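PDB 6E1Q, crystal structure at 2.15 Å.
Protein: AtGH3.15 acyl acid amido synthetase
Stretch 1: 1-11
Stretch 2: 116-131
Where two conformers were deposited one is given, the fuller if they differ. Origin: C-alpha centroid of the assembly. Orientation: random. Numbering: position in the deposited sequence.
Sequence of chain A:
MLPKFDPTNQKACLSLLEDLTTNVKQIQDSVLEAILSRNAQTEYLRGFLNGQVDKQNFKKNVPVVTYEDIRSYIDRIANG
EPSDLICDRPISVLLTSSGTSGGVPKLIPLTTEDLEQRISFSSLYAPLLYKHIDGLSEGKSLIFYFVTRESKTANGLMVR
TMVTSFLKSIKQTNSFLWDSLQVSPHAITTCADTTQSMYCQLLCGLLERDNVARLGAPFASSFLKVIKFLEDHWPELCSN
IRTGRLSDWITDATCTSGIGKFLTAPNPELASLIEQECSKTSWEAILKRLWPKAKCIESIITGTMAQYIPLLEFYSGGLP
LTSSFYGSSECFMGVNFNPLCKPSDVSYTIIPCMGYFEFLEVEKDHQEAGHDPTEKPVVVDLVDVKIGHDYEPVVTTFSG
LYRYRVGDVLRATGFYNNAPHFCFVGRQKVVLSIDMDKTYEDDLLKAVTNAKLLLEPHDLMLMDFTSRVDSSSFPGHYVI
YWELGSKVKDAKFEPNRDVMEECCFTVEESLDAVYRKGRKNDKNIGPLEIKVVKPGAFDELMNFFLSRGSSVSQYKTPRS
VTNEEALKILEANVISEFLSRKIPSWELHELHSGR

Stretch 1, residues 1-11: MLPKFDPTNQK
Stretch 2 116-131: EQRISFSSLYAPLLYK

The N-terminal segment of the AtGH3.15 acyl acid amido synthetase (residues 1-11) lies along one side of a helix formed by residues 116-131, and the two run in the same direction. CA atoms set the register: Leu2 CA is 7.2 Å from Gln117 CA, Pro7 CA 6.0 Å from Ser123 CA, and Gln10 CA 5.4 Å from Pro127 CA, so the segment draws closer to the helix as it proceeds. Together the stretches bury 576 Å², and no hydrogen bond crosses between them; packing holds them together.

The backbone of Leu2 to Phe5 is extended (phi/psi -93/142, -78/163, -63/134 and -153/158), a run in which the CA-to-CB bonds of Leu2 and Phe5, three residues apart, point toward the helix and those of Pro3 and Lys4 between them point away. A type I turn from Asp6 to Asn9 follows (Pro7 -68/-9, Thr8 -89/-10), closed by Asn9 N to Asp6 O at 2.9 Å. Asp6 (chi1 t) braces it through OD1, which accepts from Thr8 N at 3.0 Å and from Thr8 OG1 at a very short 2.5 Å. Asn9 (-97/96, chi1 t) caps the helix that begins at Gln10. In the 116-131 helix, Leu124 N bonds Ser120 O at 3.0 Å and Ala126 N bonds Ser122 O at 3.2 Å, while Tyr125 N between them makes weak bonds to Phe121 O (3.0 Å) and Ser122 O (3.4 Å); the helix then kinks at Pro127 and Leu128: proline has no amide hydrogen, and Leu128 N reaches only Tyr125 O, weakly, at 3.0 Å. Regular bonding resumes with Tyr130 N to Ala126 O at 2.8 Å.

Apolar packing centres on Leu2 (chi1 -90°, chi2 t), which, with 92 Å² covered, spreads its methyls over the helix: CD1 lies 3.7 Å from Phe121 CB, near the plane of that ring at its edge, and CD2 lies 3.7 Å from Leu124 CD2. Phe5 (p, chi2 -84°) inserts its ring tip, CZ, 3.7 Å from Leu124 CB. Leu124 (t, p) places CD1 over one face of this ring, 3.9 Å from the centroid and 16° off the normal, a CH-pi contact suited to a branched aliphatic chain. Farther along, Gln10 (m, t) lays its aliphatic part on the proline, CG to Pro127 CB 3.9 Å; Pro127 is buried and points its CA-to-CB bond toward the segment, so an apolar ring carbon meets the aliphatic part of Gln10 at van der Waals distance.

Polar atoms line the aromatic edge and the ends. The Phe5 edge meets Ser120 O, 3.5 Å from CZ, and Ser123 OG, 3.3 Å from CZ. Ser123 (p) folds its hydroxyl back to donate to Ser120 O at 2.9 Å, so the small side chain satisfies itself within the helix while flanking the ring. Pro7 CB also rests against this hydroxyl, 3.9 Å from Ser123 OG. At the start, Gln117 (t, t, chi3 -83°) brings OE1 to 3.4 Å from Met1 CA and 3.6 Å from Leu2 N; Met1 is poorly ordered and its side chain leads away. At the other end, Gln10 NE2 approaches Tyr130 CD2 obliquely at 3.9 Å.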

ATOM      1  N   MET A   1       0.677 -16.841  20.399  1.00 83.48           N
ATOM      2  CA  MET A   1       0.073 -17.682  19.365  1.00 86.13           C
ATOM      3  C   MET A   1      -1.460 -17.613  19.450  1.00 89.07           C
ATOM      4  O   MET A   1      -2.012 -17.199  20.467  1.00 91.29           O
ATOM      5  CB  MET A   1       0.559 -19.132  19.505  1.00 87.33           C
ATOM      6  CG  MET A   1       0.366 -19.976  18.256  1.00 92.15           C
ATOM      7  SD  MET A   1       1.370 -21.481  18.211  1.00101.47           S
ATOM      8  CE  MET A   1       1.722 -21.746  19.953  1.00103.34           C
ATOM      9  N   LEU A   2      -2.140 -18.005  18.370  1.00 90.22           N
ATOM     10  CA  LEU A   2      -3.582 -18.062  18.144  1.00 84.17           C
ATOM     11  C   LEU A   2      -4.120 -19.446  18.486  1.00 84.13           C
ATOM     12  O   LEU A   2      -3.463 -20.452  18.202  1.00 89.51           O
ATOM     13  CB  LEU A   2      -3.912 -17.753  16.690  1.00 82.55           C
ATOM     14  CG  LEU A   2      -4.157 -16.302  16.311  1.00 83.46           C
ATOM     15  CD1 LEU A   2      -4.084 -16.156  14.804  1.00 87.13           C
ATOM     16  CD2 LEU A   2      -5.509 -15.848  16.843  1.00 85.93           C
ATOM     17  N   PRO A   3      -5.310 -19.530  19.077  1.00 81.31           N
ATOM     18  CA  PRO A   3      -5.870 -20.836  19.436  1.00 84.24           C
ATOM     19  C   PRO A   3      -6.467 -21.566  18.240  1.00 88.42           C
ATOM     20  O   PRO A   3      -6.748 -20.989  17.187  1.00 89.05           O
ATOM     21  CB  PRO A   3      -6.957 -20.491  20.463  1.00 78.78           C
ATOM     22  CG  PRO A   3      -7.354 -19.099  20.146  1.00 75.71           C
ATOM     23  CD  PRO A   3      -6.148 -18.412  19.548  1.00 77.79           C
ATOM     24  N   LYS A   4      -6.653 -22.868  18.426  1.00 90.86           N
ATOM     25  CA  LYS A   4      -7.334 -23.678  17.425  1.00 89.41           C
ATOM     26  C   LYS A   4      -8.771 -23.204  17.268  1.00 86.74           C
ATOM     27  O   LYS A   4      -9.470 -22.957  18.256  1.00 84.23           O
ATOM     28  CB  LYS A   4      -7.303 -25.147  17.836  1.00 90.77           C
ATOM     29  CG  LYS A   4      -6.016 -25.553  18.536  1.00 92.51           C
ATOM     30  CD  LYS A   4      -6.296 -26.275  19.849  1.00 95.64           C
ATOM     31  CE  LYS A   4      -5.074 -27.040  20.331  1.00 93.83           C
ATOM     32  NZ  LYS A   4      -5.212 -27.432  21.762  1.00 95.48           N
ATOM     33  N   PHE A   5      -9.212 -23.065  16.021  1.00 82.04           N
ATOM     34  CA  PHE A   5     -10.573 -22.623  15.767  1.00 72.52           C
ATOM     35  C   PHE A   5     -11.047 -23.163  14.424  1.00 71.54           C
ATOM     36  O   PHE A   5     -10.252 -23.484  13.535  1.00 66.73           O
ATOM     37  CB  PHE A   5     -10.686 -21.093  15.805  1.00 50.55           C
ATOM     38  CG  PHE A   5     -10.029 -20.413  14.649  1.00 50.77           C
ATOM     39  CD1 PHE A   5      -8.666 -20.147  14.672  1.00 53.86           C
ATOM     40  CD2 PHE A   5     -10.763 -20.042  13.534  1.00 51.79           C
ATOM     41  CE1 PHE A   5      -8.041 -19.519  13.599  1.00 50.55           C
ATOM     42  CE2 PHE A   5     -10.148 -19.419  12.449  1.00 47.40           C
ATOM     43  CZ  PHE A   5      -8.782 -19.153  12.488  1.00 48.50           C
ATOM     44  N   ASP A   6     -12.371 -23.235  14.289  1.00 64.87           N
ATOM     45  CA  ASP A   6     -13.019 -23.710  13.076  1.00 62.34           C
ATOM     46  C   ASP A   6     -13.311 -22.521  12.170  1.00 57.39           C
ATOM     47  O   ASP A   6     -14.234 -21.746  12.467  1.00 57.06           O
ATOM     48  CB  ASP A   6     -14.302 -24.448  13.435  1.00 59.74           C
ATOM     49  CG  ASP A   6     -15.023 -25.015  12.230  1.00 57.67           C
ATOM     50  OD1 ASP A   6     -14.520 -24.892  11.095  1.00 55.30           O
ATOM     51  OD2 ASP A   6     -16.116 -25.590  12.430  1.00 62.33           O
ATOM     52  N   PRO A   7     -12.582 -22.343  11.064  1.00 56.43           N
ATOM     53  CA  PRO A   7     -12.837 -21.188  10.190  1.00 48.04           C
ATOM     54  C   PRO A   7     -14.170 -21.237   9.474  1.00 58.67           C
ATOM     55  O   PRO A   7     -14.541 -20.240   8.843  1.00 57.99           O
ATOM     56  CB  PRO A   7     -11.676 -21.241   9.190  1.00 54.47           C
ATOM     57  CG  PRO A   7     -11.280 -22.678   9.163  1.00 57.22           C
ATOM     58  CD  PRO A   7     -11.448 -23.151  10.581  1.00 60.57           C
ATOM     59  N   THR A   8     -14.901 -22.352   9.538  1.00 57.47           N
ATOM     60  CA  THR A   8     -16.235 -22.391   8.969  1.00 58.47           C
ATOM     61  C   THR A   8     -17.288 -21.957   9.968  1.00 55.47           C
ATOM     62  O   THR A   8     -18.449 -21.769   9.585  1.00 61.63           O
ATOM     63  CB  THR A   8     -16.573 -23.802   8.466  1.00 63.86           C
ATOM     64  OG1 THR A   8     -16.437 -24.745   9.535  1.00 58.92           O
ATOM     65  CG2 THR A   8     -15.596 -24.190   7.377  1.00 53.37           C
ATOM     66  N   ASN A   9     -16.912 -21.804  11.234  1.00 51.30           N
ATOM     67  CA  ASN A   9     -17.853 -21.460  12.295  1.00 52.49           C
ATOM     68  C   ASN A   9     -17.776 -19.952  12.518  1.00 51.89           C
ATOM     69  O   ASN A   9     -16.937 -19.447  13.265  1.00 44.55           O
ATOM     70  CB  ASN A   9     -17.550 -22.255  13.560  1.00 53.51           C
ATOM     71  CG  ASN A   9     -18.607 -22.078  14.615  1.00 56.41           C
ATOM     72  OD1 ASN A   9     -19.341 -21.094  14.609  1.00 52.85           O
ATOM     73  ND2 ASN A   9     -18.718 -23.053  15.513  1.00 51.56           N
ATOM     74  N   GLN A  10     -18.687 -19.226  11.875  1.00 51.26           N
ATOM     75  CA  GLN A  10     -18.588 -17.776  11.891  1.00 52.61           C
ATOM     76  C   GLN A  10     -18.775 -17.225  13.298  1.00 54.39           C
ATOM     77  O   GLN A  10     -18.063 -16.301  13.707  1.00 45.63           O
ATOM     78  CB  GLN A  10     -19.587 -17.169  10.906  1.00 64.98           C
ATOM     79  CG  GLN A  10     -19.246 -17.497   9.439  1.00 86.33           C
ATOM     80  CD  GLN A  10     -19.852 -16.513   8.447  1.00 99.79           C
ATOM     81  OE1 GLN A  10     -20.283 -15.416   8.819  1.00107.10           O
ATOM     82  NE2 GLN A  10     -19.869 -16.895   7.173  1.00 98.95           N
ATOM     83  N   LYS A  11     -19.693 -17.798  14.074  1.00 49.25           N
ATOM     84  CA  LYS A  11     -19.916 -17.262  15.413  1.00 54.64           C
ATOM     85  C   LYS A  11     -18.727 -17.541  16.323  1.00 50.38           C
ATOM     86  O   LYS A  11     -18.379 -16.711  17.177  1.00 50.10           O
ATOM     87  CB  LYS A  11     -21.209 -17.835  15.994  1.00 53.19           C
ATOM     88  CG  LYS A  11     -21.604 -17.243  17.338  1.00 72.49           C
ATOM     89  CD  LYS A  11     -21.826 -15.726  17.209  1.00 82.98           C
ATOM     90  CE  LYS A  11     -21.106 -14.918  18.292  1.00 72.74           C
ATOM     91  NZ  LYS A  11     -19.678 -14.683  18.026  1.00 50.89           N
ATOM     92  N   GLU A 116       2.185 -18.911   8.647  1.00 44.88           N
ATOM     93  CA  GLU A 116       0.930 -19.632   8.821  1.00 50.06           C
ATOM     94  C   GLU A 116       0.039 -18.931   9.842  1.00 49.16           C
ATOM     95  O   GLU A 116      -1.182 -18.867   9.667  1.00 42.86           O
ATOM     96  CB  GLU A 116       1.207 -21.084   9.208  1.00 58.81           C
ATOM     97  CG  GLU A 116       1.054 -22.045   8.023  1.00 69.61           C
ATOM     98  CD  GLU A 116       1.889 -23.304   8.159  1.00 81.86           C
ATOM     99  OE1 GLU A 116       2.336 -23.608   9.288  1.00 84.26           O
ATOM    100  OE2 GLU A 116       2.100 -23.990   7.131  1.00 83.04           O
ATOM    101  N   GLN A 117       0.635 -18.351  10.887  1.00 46.38           N
ATOM    102  CA  GLN A 117      -0.144 -17.538  11.821  1.00 43.00           C
ATOM    103  C   GLN A 117      -0.834 -16.374  11.117  1.00 43.50           C
ATOM    104  O   GLN A 117      -1.980 -16.036  11.443  1.00 41.21           O
ATOM    105  CB  GLN A 117       0.744 -17.023  12.946  1.00 39.25           C
ATOM    106  CG  GLN A 117       0.021 -16.038  13.843  1.00 51.42           C
ATOM    107  CD  GLN A 117       0.654 -15.915  15.205  1.00 57.54           C
ATOM    108  OE1 GLN A 117       0.396 -16.726  16.097  1.00 60.43           O
ATOM    109  NE2 GLN A 117       1.491 -14.895  15.380  1.00 54.08           N
ATOM    110  N   ARG A 118      -0.161 -15.753  10.143  1.00 36.10           N
ATOM    111  CA  ARG A 118      -0.762 -14.628   9.430  1.00 37.34           C
ATOM    112  C   ARG A 118      -1.914 -15.092   8.556  1.00 43.73           C
ATOM    113  O   ARG A 118      -2.930 -14.393   8.421  1.00 38.72           O
ATOM    114  CB  ARG A 118       0.284 -13.924   8.561  1.00 36.24           C
ATOM    115  CG  ARG A 118       1.294 -13.092   9.324  1.00 35.96           C
ATOM    116  CD  ARG A 118       2.226 -12.386   8.358  1.00 37.50           C
ATOM    117  NE  ARG A 118       3.477 -12.072   9.018  1.00 34.39           N
ATOM    118  CZ  ARG A 118       4.362 -11.182   8.585  1.00 38.44           C
ATOM    119  NH1 ARG A 118       4.159 -10.509   7.457  1.00 34.38           N
ATOM    120  NH2 ARG A 118       5.468 -10.989   9.283  1.00 35.65           N
ATOM    121  N   ILE A 119      -1.732 -16.235   7.899  1.00 45.15           N
ATOM    122  CA  ILE A 119      -2.806 -16.846   7.128  1.00 49.72           C
ATOM    123  C   ILE A 119      -3.943 -17.257   8.056  1.00 42.60           C
ATOM    124  O   ILE A 119      -5.114 -16.959   7.803  1.00 48.62           O
ATOM    125  CB  ILE A 119      -2.254 -18.036   6.327  1.00 55.32           C
ATOM    126  CG1 ILE A 119      -1.466 -17.523   5.119  1.00 55.63           C
ATOM    127  CG2 ILE A 119      -3.365 -18.977   5.911  1.00 50.85           C
ATOM    128  CD1 ILE A 119      -0.502 -18.530   4.584  1.00 55.52           C
ATOM    129  N   SER A 120      -3.596 -17.928   9.154  1.00 39.43           N
ATOM    130  CA  SER A 120      -4.558 -18.316  10.179  1.00 53.25           C
ATOM    131  C   SER A 120      -5.402 -17.128  10.626  1.00 58.89           C
ATOM    132  O   SER A 120      -6.637 -17.191  10.619  1.00 58.22           O
ATOM    133  CB  SER A 120      -3.807 -18.923  11.365  1.00 57.75           C
ATOM    134  OG  SER A 120      -4.642 -19.736  12.167  1.00 69.88           O
ATOM    135  N   PHE A 121      -4.752 -16.022  11.003  1.00 53.80           N
ATOM    136  CA  PHE A 121      -5.525 -14.879  11.472  1.00 50.87           C
ATOM    137  C   PHE A 121      -6.402 -14.318  10.372  1.00 48.88           C
ATOM    138  O   PHE A 121      -7.469 -13.762  10.661  1.00 49.53           O
ATOM    139  CB  PHE A 121      -4.635 -13.762  12.027  1.00 49.26           C
ATOM    140  CG  PHE A 121      -5.433 -12.593  12.535  1.00 47.47           C
ATOM    141  CD1 PHE A 121      -6.032 -12.635  13.788  1.00 48.76           C
ATOM    142  CD2 PHE A 121      -5.661 -11.498  11.730  1.00 42.80           C
ATOM    143  CE1 PHE A 121      -6.814 -11.590  14.232  1.00 48.04           C
ATOM    144  CE2 PHE A 121      -6.435 -10.444  12.174  1.00 44.80           C
ATOM    145  CZ  PHE A 121      -7.013 -10.488  13.420  1.00 47.24           C
ATOM    146  N   SER A 122      -5.965 -14.435   9.113  1.00 46.00           N
ATOM    147  CA  SER A 122      -6.772 -13.938   8.004  0.55 44.04           C
ATOM    148  C   SER A 122      -8.084 -14.705   7.886  1.00 46.81           C
ATOM    149  O   SER A 122      -9.112 -14.136   7.507  1.00 45.25           O
ATOM    150  CB  SER A 122      -5.990 -14.024   6.689  0.55 46.79           C
ATOM    151  OG  SER A 122      -6.460 -13.066   5.751  0.55 45.19           O
ATOM    152  N   SER A 123      -8.066 -15.999   8.185  1.00 52.14           N
ATOM    153  CA  SER A 123      -9.299 -16.766   8.117  1.00 60.80           C
ATOM    154  C   SER A 123     -10.144 -16.517   9.353  1.00 60.35           C
ATOM    155  O   SER A 123     -11.372 -16.626   9.300  1.00 67.38           O
ATOM    156  CB  SER A 123      -8.998 -18.258   7.951  1.00 60.65           C
ATOM    157  OG  SER A 123      -8.560 -18.842   9.170  1.00 65.34           O
ATOM    158  N   LEU A 124      -9.497 -16.165  10.464  1.00 52.15           N
ATOM    159  CA  LEU A 124     -10.232 -15.736  11.643  1.00 50.41           C
ATOM    160  C   LEU A 124     -11.018 -14.460  11.370  1.00 46.81           C
ATOM    161  O   LEU A 124     -12.123 -14.282  11.891  1.00 41.20           O
ATOM    162  CB  LEU A 124      -9.266 -15.525  12.801  1.00 47.16           C
ATOM    163  CG  LEU A 124      -9.895 -15.247  14.156  1.00 52.19           C
ATOM    164  CD1 LEU A 124     -10.939 -16.307  14.438  1.00 57.33           C
ATOM    165  CD2 LEU A 124      -8.815 -15.278  15.227  1.00 46.38           C
ATOM    166  N   TYR A 125     -10.484 -13.582  10.529  1.00 42.67           N
ATOM    167  CA  TYR A 125     -11.063 -12.266  10.331  1.00 36.80           C
ATOM    168  C   TYR A 125     -12.104 -12.234   9.216  1.00 41.54           C
ATOM    169  O   TYR A 125     -13.011 -11.389   9.251  1.00 40.98           O
ATOM    170  CB  TYR A 125      -9.941 -11.250  10.051  1.00 41.89           C
ATOM    171  CG  TYR A 125     -10.431  -9.879   9.659  1.00 41.02           C
ATOM    172  CD1 TYR A 125     -10.920  -8.990  10.619  1.00 39.56           C
ATOM    173  CD2 TYR A 125     -10.413  -9.467   8.338  1.00 42.33           C
ATOM    174  CE1 TYR A 125     -11.375  -7.711  10.256  1.00 38.30           C
ATOM    175  CE2 TYR A 125     -10.875  -8.206   7.966  1.00 45.81           C
ATOM    176  CZ  TYR A 125     -11.348  -7.332   8.925  1.00 41.60           C
ATOM    177  OH  TYR A 125     -11.796  -6.080   8.535  1.00 40.84           O
ATOM    178  N   ALA A 126     -12.010 -13.136   8.233  1.00 42.29           N
ATOM    179  CA  ALA A 126     -12.960 -13.116   7.119  1.00 44.01           C
ATOM    180  C   ALA A 126     -14.434 -13.190   7.539  1.00 37.42           C
ATOM    181  O   ALA A 126     -15.254 -12.476   6.928  1.00 37.75           O
ATOM    182  CB  ALA A 126     -12.615 -14.251   6.142  1.00 45.70           C
ATOM    183  N   PRO A 127     -14.849 -13.999   8.520  1.00 40.31           N
ATOM    184  CA  PRO A 127     -16.275 -13.966   8.910  1.00 42.12           C
ATOM    185  C   PRO A 127     -16.765 -12.586   9.315  1.00 42.83           C
ATOM    186  O   PRO A 127     -17.943 -12.267   9.104  1.00 42.16           O
ATOM    187  CB  PRO A 127     -16.347 -14.954  10.080  1.00 45.27           C
ATOM    188  CG  PRO A 127     -15.201 -15.890   9.846  1.00 44.90           C
ATOM    189  CD  PRO A 127     -14.109 -15.039   9.262  1.00 40.31           C
ATOM    190  N   LEU A 128     -15.897 -11.741   9.878  1.00 42.98           N
ATOM    191  CA  LEU A 128     -16.317 -10.375  10.160  1.00 32.90           C
ATOM    192  C   LEU A 128     -16.611  -9.624   8.875  1.00 34.68           C
ATOM    193  O   LEU A 128     -17.620  -8.915   8.781  1.00 41.74           O
ATOM    194  CB  LEU A 128     -15.257  -9.652  10.986  1.00 43.73           C
ATOM    195  CG  LEU A 128     -15.776  -8.345  11.589  1.00 51.38           C
ATOM    196  CD1 LEU A 128     -15.250  -8.173  12.981  1.00 55.92           C
ATOM    197  CD2 LEU A 128     -15.386  -7.156  10.715  1.00 49.95           C
ATOM    198  N   LEU A 129     -15.745  -9.773   7.869  1.00 39.01           N
ATOM    199  CA  LEU A 129     -16.028  -9.180   6.567  1.00 45.11           C
ATOM    200  C   LEU A 129     -17.347  -9.703   6.019  1.00 46.98           C
ATOM    201  O   LEU A 129     -18.212  -8.919   5.604  1.00 42.31           O
ATOM    202  CB  LEU A 129     -14.885  -9.471   5.588  1.00 51.71           C
ATOM    203  CG  LEU A 129     -13.574  -8.691   5.718  1.00 47.32           C
ATOM    204  CD1 LEU A 129     -12.515  -9.196   4.708  1.00 38.50           C
ATOM    205  CD2 LEU A 129     -13.821  -7.187   5.572  1.00 46.90           C
ATOM    206  N   TYR A 130     -17.531 -11.032   6.037  1.00 44.86           N
ATOM    207  CA  TYR A 130     -18.790 -11.602   5.557  1.00 44.86           C
ATOM    208  C   TYR A 130     -19.968 -11.062   6.343  1.00 49.70           C
ATOM    209  O   TYR A 130     -21.020 -10.758   5.770  1.00 55.63           O
ATOM    210  CB  TYR A 130     -18.775 -13.129   5.638  1.00 53.83           C
ATOM    211  CG  TYR A 130     -17.625 -13.773   4.916  1.00 63.82           C
ATOM    212  CD1 TYR A 130     -17.093 -13.205   3.770  1.00 64.16           C
ATOM    213  CD2 TYR A 130     -17.062 -14.952   5.387  1.00 68.68           C
ATOM    214  CE1 TYR A 130     -16.037 -13.795   3.115  1.00 67.58           C
ATOM    215  CE2 TYR A 130     -16.002 -15.544   4.738  1.00 65.29           C
ATOM    216  CZ  TYR A 130     -15.496 -14.963   3.602  1.00 66.34           C
ATOM    217  OH  TYR A 130     -14.439 -15.551   2.956  1.00 69.73           O
ATOM    218  N   LYS A 131     -19.815 -10.930   7.657  1.00 48.53           N
ATOM    219  CA  LYS A 131     -20.905 -10.369   8.440  1.00 49.52           C
ATOM    220  C   LYS A 131     -21.209  -8.943   8.000  1.00 46.11           C
ATOM    221  O   LYS A 131     -22.374  -8.544   7.904  1.00 49.25           O
ATOM    222  CB  LYS A 131     -20.566 -10.419   9.930  1.00 45.61           C
ATOM    223  CG  LYS A 131     -21.701  -9.976  10.829  1.00 49.17           C
ATOM    224  CD  LYS A 131     -21.289 -10.006  12.296  1.00 54.14           C
ATOM    225  CE  LYS A 131     -22.457  -9.666  13.212  1.00 59.90           C
ATOM    226  NZ  LYS A 131     -23.464 -10.761  13.230  1.00 60.56           N
TER